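PDB 3V0R: major allergen Alt a 1 from Alternaria alternata, which may bind host plant thaumatin-like proteins and inhibit their beta-glucanase activity, and is a secreted, disulfide-linked homodimer found in fungi. Local coordinates for residues A[14-19]-A[122-127]. Sequence-based numbering, arbitrary orientation.
Sequences YVWKIS and AYITLV. With 8AC (8-aminooctanoic acid), chain L; 0FU (2,5,6-triaminopyrimidin-4-ol), chain J; SO4 (sulfate ion), chain B.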
ATOM      1  N   TYR A  14      24.777  11.913  -4.398  1.00 32.62           N
ATOM      2  CA  TYR A  14      24.594  11.245  -3.100  1.00 32.78           C
ATOM      3  C   TYR A  14      23.918  12.157  -2.080  1.00 32.13           C
ATOM      4  O   TYR A  14      23.965  11.911  -0.876  1.00 32.38           O
ATOM      5  CB  TYR A  14      25.960  10.752  -2.606  1.00 34.24           C
ATOM      6  CG  TYR A  14      26.476   9.651  -3.516  1.00 35.69           C
ATOM      7  CD1 TYR A  14      27.381   9.927  -4.494  1.00 36.89           C
ATOM      8  CD2 TYR A  14      25.984   8.360  -3.402  1.00 36.82           C
ATOM      9  CE1 TYR A  14      27.843   8.934  -5.368  1.00 38.89           C
ATOM     10  CE2 TYR A  14      26.450   7.363  -4.256  1.00 38.64           C
ATOM     11  CZ  TYR A  14      27.325   7.681  -5.228  1.00 39.75           C
ATOM     12  OH  TYR A  14      27.776   6.700  -6.083  1.00 43.93           O
ATOM     13  N   VAL A  15      23.273  13.201  -2.585  1.00 31.68           N
ATOM     14  CA  VAL A  15      22.531  14.165  -1.778  1.00 31.69           C
ATOM     15  C   VAL A  15      21.048  14.147  -2.104  1.00 31.60           C
ATOM     16  O   VAL A  15      20.638  14.279  -3.285  1.00 32.20           O
ATOM     17  CB  VAL A  15      23.111  15.579  -2.017  1.00 33.27           C
ATOM     18  CG1 VAL A  15      22.329  16.613  -1.169  1.00 32.82           C
ATOM     19  CG2 VAL A  15      24.602  15.599  -1.649  1.00 33.32           C
ATOM     20  N   TRP A  16      20.232  13.896  -1.085  1.00 31.51           N
ATOM     21  CA  TRP A  16      18.783  13.812  -1.207  1.00 31.16           C
ATOM     22  C   TRP A  16      18.119  14.853  -0.376  1.00 32.06           C
ATOM     23  O   TRP A  16      18.675  15.245   0.674  1.00 31.89           O
ATOM     24  CB  TRP A  16      18.280  12.442  -0.812  1.00 31.21           C
ATOM     25  CG  TRP A  16      18.714  11.297  -1.666  1.00 31.37           C
ATOM     26  CD1 TRP A  16      19.311  11.325  -2.899  1.00 32.09           C
ATOM     27  CD2 TRP A  16      18.577   9.863  -1.356  1.00 32.18           C
ATOM     28  NE1 TRP A  16      19.528  10.054  -3.357  1.00 33.04           N
ATOM     29  CE2 TRP A  16      19.094   9.151  -2.448  1.00 33.00           C
ATOM     30  CE3 TRP A  16      18.094   9.164  -0.266  1.00 32.93           C
ATOM     31  CZ2 TRP A  16      19.126   7.763  -2.481  1.00 34.83           C
ATOM     32  CZ3 TRP A  16      18.101   7.789  -0.312  1.00 34.16           C
ATOM     33  CH2 TRP A  16      18.662   7.104  -1.381  1.00 34.30           C
ATOM     34  N   LYS A  17      16.912  15.288  -0.770  1.00 32.04           N
ATOM     35  CA  LYS A  17      16.164  16.311  -0.035  1.00 33.21           C
ATOM     36  C   LYS A  17      15.113  15.610   0.774  1.00 32.73           C
ATOM     37  O   LYS A  17      14.441  14.701   0.245  1.00 32.92           O
ATOM     38  CB  LYS A  17      15.467  17.203  -1.055  1.00 35.19           C
ATOM     39  CG  LYS A  17      14.663  18.330  -0.427  1.00 36.46           C
ATOM     40  CD  LYS A  17      14.083  19.229  -1.530  1.00 39.32           C
ATOM     41  CE  LYS A  17      12.711  18.704  -1.928  1.00 40.40           C
ATOM     42  NZ  LYS A  17      12.001  19.628  -2.886  1.00 43.92           N
ATOM     43  N   ILE A  18      14.958  16.020   2.038  1.00 32.68           N
ATOM     44  CA  ILE A  18      13.978  15.490   2.944  1.00 32.23           C
ATOM     45  C   ILE A  18      12.990  16.635   3.177  1.00 33.20           C
ATOM     46  O   ILE A  18      13.349  17.783   3.432  1.00 33.33           O
ATOM     47  CB  ILE A  18      14.541  15.026   4.303  1.00 33.19           C
ATOM     48  CG1 ILE A  18      15.752  14.129   4.098  1.00 33.61           C
ATOM     49  CG2 ILE A  18      13.405  14.390   5.147  1.00 33.36           C
ATOM     50  CD1 ILE A  18      15.469  12.740   3.527  1.00 34.34           C
ATOM     51  N   SER A  19      11.725  16.331   3.037  1.00 33.58           N
ATOM     52  CA  SER A  19      10.670  17.340   3.174  1.00 34.81           C
ATOM     53  C   SER A  19       9.360  16.696   3.678  1.00 35.21           C
ATOM     54  O   SER A  19       9.204  15.454   3.739  1.00 33.92           O
ATOM     55  CB  SER A  19      10.373  18.053   1.833  1.00 36.12           C
ATOM     56  OG  SER A  19       9.951  17.102   0.877  1.00 35.13           O
ATOM     57  N   ALA A 122      15.483  19.492   4.711  1.00 34.46           N
ATOM     58  CA  ALA A 122      16.833  19.122   5.134  1.00 34.19           C
ATOM     59  C   ALA A 122      17.464  18.356   3.979  1.00 34.28           C
ATOM     60  O   ALA A 122      16.768  17.762   3.186  1.00 33.56           O
ATOM     61  CB  ALA A 122      16.807  18.211   6.394  1.00 34.24           C
ATOM     62  N   TYR A 123      18.786  18.365   3.904  1.00 34.80           N
ATOM     63  CA  TYR A 123      19.518  17.671   2.878  1.00 35.34           C
ATOM     64  C   TYR A 123      20.412  16.643   3.512  1.00 36.51           C
ATOM     65  O   TYR A 123      21.092  16.931   4.530  1.00 37.41           O
ATOM     66  CB  TYR A 123      20.267  18.676   2.075  1.00 36.58           C
ATOM     67  CG  TYR A 123      19.362  19.487   1.210  1.00 36.76           C
ATOM     68  CD1 TYR A 123      18.715  20.619   1.703  1.00 37.80           C
ATOM     69  CD2 TYR A 123      19.072  19.086  -0.102  1.00 38.19           C
ATOM     70  CE1 TYR A 123      17.772  21.301   0.896  1.00 38.75           C
ATOM     71  CE2 TYR A 123      18.212  19.792  -0.912  1.00 38.40           C
ATOM     72  CZ  TYR A 123      17.571  20.887  -0.419  1.00 38.93           C
ATOM     73  OH  TYR A 123      16.724  21.536  -1.231  1.00 39.79           O
ATOM     74  N   ILE A 124      20.432  15.430   3.003  1.00 35.35           N
ATOM     75  CA  ILE A 124      21.263  14.398   3.624  1.00 34.18           C
ATOM     76  C   ILE A 124      22.355  14.032   2.591  1.00 34.22           C
ATOM     77  O   ILE A 124      22.095  14.046   1.359  1.00 33.48           O
ATOM     78  CB  ILE A 124      20.443  13.120   4.015  1.00 34.55           C
ATOM     79  CG1 ILE A 124      19.619  12.478   2.898  1.00 35.54           C
ATOM     80  CG2 ILE A 124      19.532  13.372   5.207  1.00 35.11           C
ATOM     81  CD1 ILE A 124      20.347  11.358   2.106  1.00 37.20           C
ATOM     82  N   THR A 125      23.507  13.610   3.077  1.00 32.84           N
ATOM     83  CA  THR A 125      24.593  13.075   2.235  1.00 32.24           C
ATOM     84  C   THR A 125      24.828  11.613   2.603  1.00 31.78           C
ATOM     85  O   THR A 125      25.103  11.231   3.764  1.00 31.45           O
ATOM     86  CB  THR A 125      25.915  13.918   2.346  1.00 32.66           C
ATOM     87  OG1 THR A 125      25.679  15.272   1.988  1.00 33.40           O
ATOM     88  CG2 THR A 125      27.071  13.319   1.398  1.00 32.68           C
ATOM     89  N   LEU A 126      24.715  10.736   1.611  1.00 31.65           N
ATOM     90  CA  LEU A 126      24.987   9.329   1.792  1.00 31.22           C
ATOM     91  C   LEU A 126      26.481   9.040   1.705  1.00 31.23           C
ATOM     92  O   LEU A 126      27.126   9.346   0.708  1.00 31.80           O
ATOM     93  CB  LEU A 126      24.184   8.502   0.771  1.00 31.97           C
ATOM     94  CG  LEU A 126      22.672   8.551   0.879  1.00 32.49           C
ATOM     95  CD1 LEU A 126      22.084   8.225  -0.485  1.00 34.03           C
ATOM     96  CD2 LEU A 126      22.223   7.524   1.916  1.00 33.10           C
ATOM     97  N   VAL A 127      27.036   8.379   2.723  1.00 31.15           N
ATOM     98  CA  VAL A 127      28.460   8.101   2.848  1.00 31.51           C
ATOM     99  C   VAL A 127      28.680   6.642   3.257  1.00 32.17           C
ATOM    100  O   VAL A 127      27.906   6.068   4.037  1.00 31.55           O
ATOM    101  CB  VAL A 127      29.134   9.057   3.860  1.00 31.50           C
ATOM    102  CG1 VAL A 127      30.650   8.831   3.897  1.00 31.54           C
ATOM    103  CG2 VAL A 127      28.818  10.541   3.538  1.00 31.09           C
TER
HETATM  104  NAA 8AC L 211      27.872   7.634 -11.772  1.00 65.05           N
HETATM  105  OAB 8AC L 211      22.652   5.984  -3.156  1.00 46.75           O
HETATM  106  OAC 8AC L 211      21.103   5.304  -4.467  1.00 48.21           O
HETATM  107  CAD 8AC L 211      26.671   7.147 -11.078  1.00 63.08           C
HETATM  108  CAE 8AC L 211      26.398   8.047  -9.893  1.00 59.16           C
HETATM  109  CAF 8AC L 211      24.936   8.043  -9.496  1.00 51.84           C
HETATM  110  CAG 8AC L 211      24.797   7.154  -8.252  1.00 47.85           C
HETATM  111  CAH 8AC L 211      23.726   7.639  -7.343  1.00 45.98           C
HETATM  112  CAI 8AC L 211      23.407   6.532  -6.296  1.00 48.87           C
HETATM  113  CAJ 8AC L 211      22.580   7.114  -5.173  1.00 43.91           C
HETATM  114  CAK 8AC L 211      22.066   6.021  -4.213  1.00 45.23           C
HETATM  115  C4  0FU J 209      24.849   3.385  -8.597  0.50 49.76           C
HETATM  116  N3  0FU J 209      26.052   3.607  -9.191  0.50 50.79           N
HETATM  117  C2  0FU J 209      27.203   3.724  -8.474  0.50 51.26           C
HETATM  118  NAA 0FU J 209      28.357   3.942  -9.122  0.50 51.86           N
HETATM  119  N1  0FU J 209      27.208   3.620  -7.127  0.50 47.42           N
HETATM  120  C6  0FU J 209      26.028   3.400  -6.479  0.50 45.36           C
HETATM  121  NAB 0FU J 209      26.015   3.298  -5.170  0.50 39.80           N
HETATM  122  C5  0FU J 209      24.805   3.275  -7.197  0.50 47.25           C
HETATM  123  NAC 0FU J 209      23.609   3.048  -6.594  0.50 42.65           N
HETATM  124  O4  0FU J 209      23.666   3.272  -9.297  0.50 50.11           O
HETATM  125  S   SO4 B 201       8.667  18.680  -4.449  1.00 99.20           S
HETATM  126  O1  SO4 B 201       9.465  17.985  -3.381  1.00 71.27           O
HETATM  127  O2  SO4 B 201       9.048  20.124  -4.439  1.00 99.94           O
HETATM  128  O3  SO4 B 201       8.987  18.058  -5.773  1.00 95.12           O
HETATM  129  O4  SO4 B 201       7.187  18.627  -4.252  1.00 79.36           O
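Tyr14 O receives Leu126 N at 2.9 Å, the first of five backbone hydrogen bonds by which strand 15-25 pairs antiparallel with strand 114-128, the first and last strands of this beta-barrel. The Tyr14 ring turns away from Leu126 and lays one face against the octanoic chain of 8-aminooctanoic acid near CAH, while Tyr14 OH lies 3.3 Å from N1 of the aminopyrimidine. Val15 faces Thr125 in a non-hydrogen-bonded pair. On the barrel's inner side, Trp16 is paired with Ile124, whose chi1 of 54° sets CG1 between backbone N and carbonyl carbon, beside Trp16 CB; Ile124 CD1 lies 3.7 Å from Trp16 CB. Leu126 CD1 sits over one indole face, 3.6 Å from the centroid of the six-membered ring, a CH-pi contact. Lys17 runs alongside the Tyr123 ring, Lys17 CD 3.5 Å from Tyr123 OH, before its NZ hydrogen-bonds Asn109 OD1 of the second subunit and a sulfate probably from the crystallisation liquor. Ile18 is joined to Ala122 by two backbone hydrogen bonds. Its side chain crosses that of Ile124 at about a right angle. The face of Trp16, Ile18, Ile124 and Leu126 is thus mainly apolar, yet Trp16 and Leu126 also line the pocket for the ligand's carboxylate, Leu126 CD1 3.5 Å from its OAB.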